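Long-range contacts in spike protein S1 (Bat coronavirus HKU9, PDB 5GYQ), which probably attaches the virion to a host-cell receptor to begin infection, this piece being the putative receptor-binding domain of the spike: residues 19-24 against 90-94; 98-102 against 152-158. All coordinates share one frame; numbering follows the deposited sequence.

Contact 1. Residues 19-24 against 90-94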
# COMPACT_ATOMS: atom_id res chain seq x y z
N PRO A 19 -9.31 -2.06 3.20
CA PRO A 19 -8.99 -1.58 1.85
C PRO A 19 -9.94 -0.49 1.36
O PRO A 19 -9.53 0.35 0.56
CB PRO A 19 -9.10 -2.84 0.99
CG PRO A 19 -9.90 -3.80 1.79
CD PRO A 19 -9.59 -3.50 3.22
N VAL A 20 -11.18 -0.50 1.83
CA VAL A 20 -12.13 0.53 1.43
C VAL A 20 -11.67 1.91 1.92
O VAL A 20 -11.97 2.92 1.30
CB VAL A 20 -13.57 0.22 1.95
CG1 VAL A 20 -13.64 0.28 3.47
CG2 VAL A 20 -14.57 1.18 1.32
N VAL A 21 -10.90 1.94 3.01
CA VAL A 21 -10.33 3.20 3.50
C VAL A 21 -8.80 3.14 3.59
O VAL A 21 -8.23 3.53 4.61
CB VAL A 21 -10.90 3.59 4.88
CG1 VAL A 21 -12.31 4.14 4.72
CG2 VAL A 21 -10.89 2.40 5.84
N TRP A 22 -8.15 2.67 2.53
CA TRP A 22 -6.69 2.60 2.48
C TRP A 22 -6.05 3.96 2.70
O TRP A 22 -6.64 4.99 2.36
CB TRP A 22 -6.23 2.03 1.13
CG TRP A 22 -6.62 2.84 -0.08
CD1 TRP A 22 -7.78 2.73 -0.80
CD2 TRP A 22 -5.86 3.87 -0.72
NE1 TRP A 22 -7.78 3.63 -1.84
CE2 TRP A 22 -6.61 4.34 -1.81
CE3 TRP A 22 -4.60 4.44 -0.47
CZ2 TRP A 22 -6.16 5.36 -2.65
CZ3 TRP A 22 -4.16 5.45 -1.31
CH2 TRP A 22 -4.93 5.90 -2.39
N ARG A 23 -4.85 3.98 3.27
CA ARG A 23 -4.23 5.26 3.61
C ARG A 23 -2.96 5.55 2.81
O ARG A 23 -2.18 4.66 2.53
CB ARG A 23 -3.92 5.32 5.10
CG ARG A 23 -5.10 5.79 5.95
CD ARG A 23 -5.15 5.05 7.27
NE ARG A 23 -5.30 5.95 8.41
CZ ARG A 23 -5.68 5.55 9.62
NH1 ARG A 23 -5.96 4.28 9.84
NH2 ARG A 23 -5.79 6.44 10.60
N ARG A 24 -2.78 6.82 2.45
CA ARG A 24 -1.62 7.24 1.67
C ARG A 24 -0.69 8.14 2.48
O ARG A 24 -1.14 9.01 3.22
CB ARG A 24 -2.07 7.96 0.40
CG ARG A 24 -0.96 8.70 -0.34
CD ARG A 24 -1.35 8.95 -1.79
NE ARG A 24 -1.43 7.70 -2.54
CZ ARG A 24 -1.81 7.62 -3.81
NH1 ARG A 24 -2.16 8.71 -4.48
NH2 ARG A 24 -1.86 6.44 -4.41
N TYR A 90 -13.29 -1.69 -6.79
CA TYR A 90 -14.07 -0.85 -5.88
C TYR A 90 -13.33 -0.32 -4.65
O TYR A 90 -13.92 0.41 -3.85
CB TYR A 90 -15.30 -1.63 -5.40
CG TYR A 90 -16.12 -2.24 -6.52
CD1 TYR A 90 -16.85 -1.45 -7.39
CD2 TYR A 90 -16.16 -3.62 -6.70
CE1 TYR A 90 -17.61 -2.01 -8.40
CE2 TYR A 90 -16.91 -4.19 -7.71
CZ TYR A 90 -17.63 -3.37 -8.56
OH TYR A 90 -18.38 -3.93 -9.57
N ASN A 91 -12.05 -0.65 -4.49
CA ASN A 91 -11.34 -0.26 -3.27
C ASN A 91 -9.98 0.38 -3.50
O ASN A 91 -9.76 1.53 -3.11
CB ASN A 91 -11.19 -1.48 -2.36
CG ASN A 91 -12.53 -2.04 -1.92
OD1 ASN A 91 -13.04 -1.70 -0.86
ND2 ASN A 91 -13.10 -2.90 -2.75
N TYR A 92 -9.06 -0.37 -4.09
CA TYR A 92 -7.74 0.16 -4.41
C TYR A 92 -7.23 -0.42 -5.72
O TYR A 92 -7.23 -1.63 -5.91
CB TYR A 92 -6.74 -0.14 -3.29
CG TYR A 92 -5.36 0.44 -3.54
CD1 TYR A 92 -5.03 1.70 -3.09
CD2 TYR A 92 -4.40 -0.28 -4.26
CE1 TYR A 92 -3.78 2.24 -3.33
CE2 TYR A 92 -3.15 0.25 -4.50
CZ TYR A 92 -2.85 1.51 -4.04
OH TYR A 92 -1.60 2.04 -4.28
N ALA A 93 -6.78 0.46 -6.62
CA ALA A 93 -6.28 0.03 -7.92
C ALA A 93 -4.92 0.64 -8.24
O ALA A 93 -4.70 1.83 -8.01
CB ALA A 93 -7.28 0.39 -9.01
N LEU A 94 -4.01 -0.18 -8.76
CA LEU A 94 -2.71 0.30 -9.19
C LEU A 94 -2.85 1.31 -10.32
O LEU A 94 -3.74 1.20 -11.16
CB LEU A 94 -1.83 -0.87 -9.65
CG LEU A 94 -1.39 -1.84 -8.56
CD1 LEU A 94 -0.61 -2.99 -9.17
CD2 LEU A 94 -0.56 -1.11 -7.52
O HOH W 1 -11.71 2.83 -1.56

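Contact 2. Residues 98-102 against 152-158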
# COMPACT_ATOMS: atom_id res chain seq x y z
N PHE A 98 2.74 1.28 -13.46
CA PHE A 98 3.19 1.33 -12.08
C PHE A 98 4.69 1.07 -11.97
O PHE A 98 5.19 0.05 -12.43
CB PHE A 98 2.42 0.32 -11.24
CG PHE A 98 2.85 0.27 -9.80
CD1 PHE A 98 2.67 1.36 -8.97
CD2 PHE A 98 3.42 -0.88 -9.27
CE1 PHE A 98 3.07 1.32 -7.65
CE2 PHE A 98 3.82 -0.93 -7.95
CZ PHE A 98 3.64 0.17 -7.14
N TYR A 99 5.39 2.03 -11.37
CA TYR A 99 6.81 1.88 -11.05
C TYR A 99 6.95 1.87 -9.54
O TYR A 99 6.65 2.86 -8.87
CB TYR A 99 7.63 3.01 -11.68
CG TYR A 99 9.06 3.12 -11.21
CD1 TYR A 99 9.86 1.99 -11.08
CD2 TYR A 99 9.63 4.35 -10.92
CE1 TYR A 99 11.18 2.09 -10.65
CE2 TYR A 99 10.94 4.47 -10.50
CZ TYR A 99 11.71 3.33 -10.36
OH TYR A 99 13.02 3.44 -9.94
N GLY A 100 7.38 0.74 -8.99
CA GLY A 100 7.47 0.61 -7.55
C GLY A 100 7.30 -0.82 -7.06
O GLY A 100 7.62 -1.75 -7.78
N CYS A 101 6.79 -1.00 -5.85
CA CYS A 101 6.70 -2.34 -5.27
C CYS A 101 5.43 -2.62 -4.48
O CYS A 101 4.86 -1.75 -3.83
CB CYS A 101 7.91 -2.59 -4.36
SG CYS A 101 9.48 -2.71 -5.26
N LEU A 102 5.00 -3.88 -4.54
CA LEU A 102 3.91 -4.40 -3.73
C LEU A 102 4.50 -5.28 -2.64
O LEU A 102 5.10 -6.32 -2.92
CB LEU A 102 2.93 -5.21 -4.57
CG LEU A 102 2.33 -4.53 -5.80
CD1 LEU A 102 1.43 -5.51 -6.54
CD2 LEU A 102 1.55 -3.29 -5.40
N ALA A 152 1.69 -2.90 1.73
CA ALA A 152 2.27 -1.60 1.46
C ALA A 152 2.62 -1.50 -0.02
O ALA A 152 3.45 -2.27 -0.52
CB ALA A 152 3.51 -1.37 2.33
N VAL A 153 1.97 -0.58 -0.71
CA VAL A 153 2.26 -0.30 -2.10
C VAL A 153 3.20 0.89 -2.16
O VAL A 153 2.84 2.01 -1.79
CB VAL A 153 0.98 0.02 -2.90
CG1 VAL A 153 1.32 0.28 -4.36
CG2 VAL A 153 -0.02 -1.12 -2.78
N ILE A 154 4.42 0.63 -2.62
CA ILE A 154 5.43 1.66 -2.70
C ILE A 154 5.54 2.17 -4.13
O ILE A 154 6.00 1.45 -5.01
CB ILE A 154 6.80 1.14 -2.21
CG1 ILE A 154 6.65 0.47 -0.84
CG2 ILE A 154 7.82 2.27 -2.15
CD1 ILE A 154 7.92 -0.18 -0.32
N THR A 155 5.08 3.39 -4.36
CA THR A 155 5.19 4.03 -5.66
C THR A 155 6.43 4.91 -5.73
O THR A 155 6.64 5.75 -4.86
CB THR A 155 3.96 4.90 -5.98
OG1 THR A 155 2.77 4.11 -5.87
CG2 THR A 155 4.06 5.48 -7.39
N LEU A 156 7.24 4.70 -6.75
CA LEU A 156 8.50 5.43 -6.88
C LEU A 156 8.46 6.42 -8.02
O LEU A 156 7.83 6.18 -9.05
CB LEU A 156 9.65 4.45 -7.09
CG LEU A 156 9.78 3.36 -6.03
CD1 LEU A 156 10.78 2.31 -6.49
CD2 LEU A 156 10.20 3.96 -4.70
N LYS A 157 9.12 7.56 -7.84
CA LYS A 157 9.36 8.47 -8.95
C LYS A 157 10.86 8.65 -9.14
O LYS A 157 11.60 8.80 -8.16
CB LYS A 157 8.67 9.82 -8.72
CG LYS A 157 7.35 9.96 -9.46
CD LYS A 157 6.46 11.04 -8.85
CE LYS A 157 7.09 12.42 -8.94
NZ LYS A 157 6.89 13.06 -10.27
N PRO A 158 11.32 8.61 -10.40
CA PRO A 158 12.76 8.70 -10.69
C PRO A 158 13.37 10.02 -10.22
O PRO A 158 12.70 11.05 -10.24
CB PRO A 158 12.82 8.57 -12.21
CG PRO A 158 11.47 8.98 -12.68
CD PRO A 158 10.52 8.51 -11.62

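Contact 1. Residues 19-24 against 90-94
Tyr-92 drives the edge of its ring into the face of Trp-22, a T-shaped aromatic pair beside an outermost strand of the five-stranded antiparallel sheet in the putative receptor-binding domain. The two planes stand at 85°, and the centroids of the Tyr-92 ring and the Trp-22 five-membered ring lie 4.7 Å apart. In Tyr-92, CG anti to the backbone N (chi1 -178°) carries the CD1 edge over the indole, 3.3 Å from both CD2 and CE2 of Trp-22. Tyr-92 CB makes a CH-pi contact, 4.3 Å from the centroid of the Trp-22 five-membered ring. A broad indole suits this place because it can receive both the ring edge and CB of one tyrosine.

Pro-19 packs its CB against CB of Asn-91, 4.2 Å away, at the 3-10 turn that precedes the strand. Asn-91 OD1 lies 3.3 Å from Val-20 CA, a packing contact.

The polar groups look mostly beyond the two segments. The buried Asn-91 amide, just past helix 86-90, accepts from Ala-116 N at OD1 and donates to Thr-86 O through ND2; a partner at each end fixes its rotation. Asp-67 receives Tyr-92 OH at one carboxylate oxygen and makes a salt bridge through the other to Arg-24 NE. Between the backbones, one water donates to Val-20 O at 2.9 Å and to Asn-91 O at 2.8 Å.

Contact 2. Residues 98-102 against 152-158
Strands 100-102 and 152-157 run antiparallel with axes 4.7 Å apart, and Cys-101 and Ile-154 form a hydrogen-bonded pair whose N-to-O distances are both 2.7 Å, Cys-101 N to Ile-154 O and Ile-154 N to Cys-101 O. Leu-156 N adds an almost straight bond to Tyr-99 O (2.9 Å). The phi and psi of Gly-100, 151° and -151°, suit glycine, and the lack of a side chain lets its CA come within 3.1 Å of Ile-154 O in a CA-H...O contact.

These are neighbouring inner strands of the five-stranded antiparallel sheet that forms the core of the domain. On the face carrying Leu-102 and Val-153, the two side chains lie side by side, Leu-102 CD2 touching both methyls of Val-153, 3.7 Å from CG1 and from CG2. CG of Phe-98, anti to the backbone N (chi1 178°), carries the ring to the same valine, with CZ 3.6 Å from Val-153 CG1, while Thr-155 OG1 meets the phenyl edge in its plane. Leu-102, Val-153 and Phe-98 are all buried, and their apolar side chains suit this packing. On the other face Cys-101 and Ile-154 are neighbours, and Cys-101 is disulfide-bonded to Cys-48 of the edge strand 43-49. Farther along, Tyr-99 turns its ring across Leu-156, the two side chains meeting at about a right angle: Leu-156 CB lies over one face, 3.6 Å from Tyr-99 CE2, and Pro-158 borders the ring edge.

In the fold
From the N terminus, the chain passes through 19-24 into the edge strand 23-27, and contact 1 closes a loop of 65 residues when 90-94 returns after helix 86-90. A few residues later 98-102 leads into strand 100-111, and contact 2 closes a second loop of 49 residues at strand 146-157. The two loops follow in series, neither nested nor crossed. Contact 1 ties the segment leading into the edge strand to the link between helix 86-90 and the sheet; contact 2 joins two adjacent inner strands. Their centres are about 15 Å apart, yet they touch where Tyr-92 and Leu-94 pack on Val-153, and where Leu-94 meets Leu-102.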